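PDB 4TME: ethanolamine utilization protein EutL from Clostridium perfringens E str. JGS1987, which forms part of the protein shell of the ethanolamine-utilization microcompartment and binds ethanolamine, which probably controls the opening of its pore. Local coordinates for residues Val46-Val60 with Ser97-Gly111. Residues are numbered along the deposited sequence; the frame is centred on the assembly and turned at random.
Sequences VTYTALDEATKAAEV and SGLNATLDFIDSGVG
The carbonyl oxygen G98 O is gripped twice by T102, by the backbone N and by the hydroxyl OG1 at 2.9 Å, the two donors coming from opposite faces of the carbonyl plane. The methyl of A54 sits against this spot, its CB 3.3 Å from G98 O and also touching T102 OG1. This is the close centre of the helix pair of a BMC domain: helices 44-57 and 92-106 lie side by side on the antiparallel sheet, and the axes of 46-57 and 97-106 pass 7.8 Å apart at their closest, with N-to-C directions 137° apart. Small residues let the backbones come near: A50 faces T102 and A54 faces G98, each pair with CA atoms 4.8 Å apart. T102 puts CG2 anti to its backbone N and against A50 CB, while OG1, on the N side, turns back to G98. Toward the sheet, T102 and L51 both reach L87 of strand 83-89, and I106 packs on V10 and I39.

At the other flank F105 reaches over helix 44-57. With CG anti to the backbone N (chi1 -171°), its ring is carried across the helix, where CD2 lies 3.5 Å from A50 CA and CE2 meets the methyl T49 CG2. E53 CG approaches CD1, and the carboxylate of E53, which forms a salt bridge to K56 NZ through a weak hydrogen bond at OE1, runs nearly parallel to the ring plane (4°). S108 OG bonds F105 O on a lone pair and stands over the centre of one ring face.

V46 closes the end near bound ethanolamine, which lies about 7 Å from its side chain. Its CG1 branch meets V110 CG2 at 3.9 Å, and its CG2 branch rests on G111 CA at 3.7 Å.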
# COMPACT_ATOMS: atom_id res chain seq x y z
N VAL C 46 12.05 -14.29 -3.03
CA VAL C 46 12.49 -15.54 -3.71
C VAL C 46 12.28 -15.38 -5.21
O VAL C 46 13.15 -15.76 -6.00
CB VAL C 46 11.76 -16.79 -3.18
CG1 VAL C 46 11.97 -18.02 -4.12
CG2 VAL C 46 12.26 -17.10 -1.77
N THR C 47 11.15 -14.82 -5.60
CA THR C 47 10.89 -14.65 -7.03
C THR C 47 11.86 -13.68 -7.67
O THR C 47 12.34 -13.92 -8.77
CB THR C 47 9.44 -14.22 -7.26
OG1 THR C 47 8.59 -15.26 -6.76
CG2 THR C 47 9.13 -14.02 -8.75
N TYR C 48 12.19 -12.59 -6.99
CA TYR C 48 13.16 -11.64 -7.55
C TYR C 48 14.54 -12.30 -7.74
O TYR C 48 15.25 -12.04 -8.73
CB TYR C 48 13.29 -10.41 -6.62
CG TYR C 48 12.02 -9.59 -6.53
CD1 TYR C 48 11.20 -9.39 -7.64
CD2 TYR C 48 11.61 -9.06 -5.32
CE1 TYR C 48 10.02 -8.65 -7.54
CE2 TYR C 48 10.44 -8.31 -5.20
CZ TYR C 48 9.66 -8.10 -6.33
OH TYR C 48 8.50 -7.35 -6.25
N THR C 49 14.91 -13.15 -6.78
CA THR C 49 16.18 -13.87 -6.87
C THR C 49 16.13 -14.85 -8.05
O THR C 49 17.12 -15.04 -8.78
CB THR C 49 16.50 -14.62 -5.55
OG1 THR C 49 16.44 -13.70 -4.46
CG2 THR C 49 17.89 -15.24 -5.57
N ALA C 50 14.97 -15.50 -8.21
CA ALA C 50 14.77 -16.45 -9.31
C ALA C 50 14.81 -15.78 -10.69
O ALA C 50 15.36 -16.35 -11.65
CB ALA C 50 13.47 -17.18 -9.12
N LEU C 51 14.21 -14.60 -10.80
CA LEU C 51 14.24 -13.84 -12.04
C LEU C 51 15.66 -13.43 -12.40
O LEU C 51 16.06 -13.43 -13.57
CB LEU C 51 13.35 -12.59 -11.92
CG LEU C 51 11.84 -12.89 -11.86
CD1 LEU C 51 11.07 -11.67 -11.35
CD2 LEU C 51 11.34 -13.34 -13.23
N ASP C 52 16.45 -13.06 -11.40
CA ASP C 52 17.86 -12.80 -11.63
C ASP C 52 18.58 -14.04 -12.15
O ASP C 52 19.38 -13.97 -13.09
CB ASP C 52 18.52 -12.27 -10.35
CG ASP C 52 19.95 -11.84 -10.58
OD1 ASP C 52 20.14 -10.90 -11.38
OD2 ASP C 52 20.88 -12.42 -9.98
N GLU C 53 18.27 -15.19 -11.57
CA GLU C 53 18.84 -16.44 -12.05
C GLU C 53 18.44 -16.66 -13.52
O GLU C 53 19.28 -17.12 -14.32
CB GLU C 53 18.39 -17.59 -11.16
CG GLU C 53 19.05 -18.91 -11.44
CD GLU C 53 20.53 -18.95 -11.06
OE1 GLU C 53 20.99 -18.35 -10.05
OE2 GLU C 53 21.25 -19.60 -11.81
N ALA C 54 17.20 -16.33 -13.89
CA ALA C 54 16.75 -16.48 -15.28
C ALA C 54 17.61 -15.66 -16.25
O ALA C 54 17.88 -16.11 -17.37
CB ALA C 54 15.29 -16.09 -15.42
N THR C 55 18.07 -14.48 -15.84
CA THR C 55 18.89 -13.66 -16.74
C THR C 55 20.29 -14.27 -16.98
O THR C 55 21.00 -13.85 -17.90
CB THR C 55 19.07 -12.19 -16.23
OG1 THR C 55 19.92 -12.16 -15.07
CG2 THR C 55 17.71 -11.53 -15.94
N LYS C 56 20.68 -15.27 -16.18
CA LYS C 56 21.94 -15.97 -16.39
C LYS C 56 21.75 -17.18 -17.33
O LYS C 56 22.69 -17.67 -17.96
CB LYS C 56 22.52 -16.43 -15.05
CG LYS C 56 22.91 -15.29 -14.13
CD LYS C 56 23.74 -15.76 -12.94
CE LYS C 56 22.89 -16.33 -11.83
NZ LYS C 56 23.73 -16.94 -10.73
N ALA C 57 20.50 -17.63 -17.43
CA ALA C 57 20.17 -18.90 -18.11
C ALA C 57 19.70 -18.73 -19.55
O ALA C 57 19.72 -19.68 -20.33
CB ALA C 57 19.05 -19.61 -17.32
N ALA C 58 19.22 -17.55 -19.89
CA ALA C 58 18.59 -17.32 -21.19
C ALA C 58 18.74 -15.86 -21.60
O ALA C 58 19.14 -15.00 -20.79
CB ALA C 58 17.11 -17.69 -21.12
N GLU C 59 18.38 -15.58 -22.85
CA GLU C 59 18.49 -14.22 -23.38
C GLU C 59 17.24 -13.44 -22.99
O GLU C 59 16.36 -13.20 -23.81
CB GLU C 59 18.69 -14.22 -24.90
CG GLU C 59 19.08 -12.83 -25.42
CD GLU C 59 19.42 -12.80 -26.90
OE1 GLU C 59 19.62 -11.69 -27.43
OE2 GLU C 59 19.45 -13.88 -27.51
N VAL C 60 17.16 -13.10 -21.71
CA VAL C 60 16.02 -12.37 -21.15
C VAL C 60 16.49 -11.27 -20.21
O VAL C 60 17.54 -11.37 -19.57
CB VAL C 60 15.05 -13.28 -20.37
CG1 VAL C 60 14.38 -14.27 -21.30
CG2 VAL C 60 15.76 -14.00 -19.24
N SER C 97 12.69 -20.37 -22.02
CA SER C 97 13.88 -20.86 -21.34
C SER C 97 14.08 -20.10 -20.03
O SER C 97 14.38 -20.68 -18.97
CB SER C 97 15.10 -20.72 -22.26
OG SER C 97 16.29 -21.10 -21.59
N GLY C 98 13.85 -18.79 -20.09
CA GLY C 98 13.95 -17.96 -18.90
C GLY C 98 12.95 -18.34 -17.81
O GLY C 98 13.30 -18.41 -16.62
N LEU C 99 11.70 -18.61 -18.19
CA LEU C 99 10.67 -18.96 -17.22
C LEU C 99 10.97 -20.33 -16.61
O LEU C 99 10.78 -20.52 -15.41
CB LEU C 99 9.28 -18.95 -17.87
CG LEU C 99 8.68 -17.58 -18.20
CD1 LEU C 99 7.43 -17.75 -19.07
CD2 LEU C 99 8.34 -16.80 -16.92
N ASN C 100 11.44 -21.28 -17.40
CA ASN C 100 11.77 -22.58 -16.85
C ASN C 100 12.88 -22.45 -15.80
O ASN C 100 12.81 -23.07 -14.73
CB ASN C 100 12.16 -23.56 -17.96
CG ASN C 100 10.92 -24.17 -18.64
OD1 ASN C 100 10.16 -24.90 -18.00
ND2 ASN C 100 10.71 -23.85 -19.92
N ALA C 101 13.88 -21.59 -16.05
CA ALA C 101 14.95 -21.40 -15.06
C ALA C 101 14.43 -20.74 -13.79
O ALA C 101 14.91 -21.03 -12.68
CB ALA C 101 16.09 -20.57 -15.67
N THR C 102 13.47 -19.83 -13.95
CA THR C 102 12.83 -19.12 -12.84
C THR C 102 12.09 -20.13 -11.95
O THR C 102 12.26 -20.18 -10.73
CB THR C 102 11.84 -18.05 -13.31
OG1 THR C 102 12.51 -17.12 -14.18
CG2 THR C 102 11.28 -17.26 -12.13
N LEU C 103 11.26 -20.94 -12.59
CA LEU C 103 10.48 -21.93 -11.87
C LEU C 103 11.38 -22.89 -11.14
O LEU C 103 11.14 -23.23 -9.98
CB LEU C 103 9.60 -22.70 -12.85
CG LEU C 103 8.46 -21.92 -13.46
CD1 LEU C 103 7.92 -22.62 -14.72
CD2 LEU C 103 7.39 -21.79 -12.45
N ASP C 104 12.42 -23.37 -11.82
CA ASP C 104 13.30 -24.33 -11.18
C ASP C 104 13.99 -23.72 -9.96
O ASP C 104 14.19 -24.41 -8.95
CB ASP C 104 14.32 -24.86 -12.17
CG ASP C 104 13.71 -25.81 -13.18
OD1 ASP C 104 12.51 -26.18 -13.08
OD2 ASP C 104 14.45 -26.17 -14.10
N PHE C 105 14.35 -22.44 -10.04
CA PHE C 105 15.01 -21.81 -8.91
C PHE C 105 14.05 -21.66 -7.73
O PHE C 105 14.43 -21.91 -6.58
CB PHE C 105 15.58 -20.43 -9.27
CG PHE C 105 16.45 -19.86 -8.17
CD1 PHE C 105 17.79 -20.21 -8.10
CD2 PHE C 105 15.91 -19.05 -7.20
CE1 PHE C 105 18.59 -19.71 -7.08
CE2 PHE C 105 16.71 -18.55 -6.18
CZ PHE C 105 18.04 -18.89 -6.12
N ILE C 106 12.81 -21.29 -8.00
CA ILE C 106 11.86 -21.07 -6.93
C ILE C 106 11.65 -22.37 -6.17
O ILE C 106 11.46 -22.36 -4.96
CB ILE C 106 10.53 -20.54 -7.47
CG1 ILE C 106 10.75 -19.11 -8.01
CG2 ILE C 106 9.45 -20.53 -6.41
CD1 ILE C 106 9.56 -18.52 -8.70
N ASP C 107 11.70 -23.48 -6.88
CA ASP C 107 11.51 -24.78 -6.22
C ASP C 107 12.82 -25.47 -5.82
O ASP C 107 12.83 -26.67 -5.58
CB ASP C 107 10.68 -25.70 -7.12
CG ASP C 107 9.92 -26.77 -6.33
OD1 ASP C 107 9.43 -26.48 -5.20
OD2 ASP C 107 9.82 -27.92 -6.83
N SER C 108 13.91 -24.71 -5.71
CA SER C 108 15.24 -25.32 -5.51
C SER C 108 15.62 -25.57 -4.04
O SER C 108 16.63 -26.23 -3.77
CB SER C 108 16.33 -24.45 -6.14
OG SER C 108 16.49 -23.21 -5.47
N GLY C 109 14.81 -25.05 -3.11
CA GLY C 109 15.08 -25.17 -1.68
C GLY C 109 15.32 -23.83 -1.01
O GLY C 109 15.50 -23.76 0.21
N VAL C 110 15.38 -22.76 -1.79
CA VAL C 110 15.52 -21.44 -1.20
C VAL C 110 14.20 -21.06 -0.55
O VAL C 110 13.17 -21.69 -0.78
CB VAL C 110 15.95 -20.39 -2.25
CG1 VAL C 110 17.37 -20.67 -2.74
CG2 VAL C 110 14.97 -20.35 -3.41
N GLY C 111 14.25 -20.06 0.32
CA GLY C 111 13.03 -19.56 0.93
C GLY C 111 13.31 -18.75 2.16
O GLY C 111 14.43 -18.73 2.64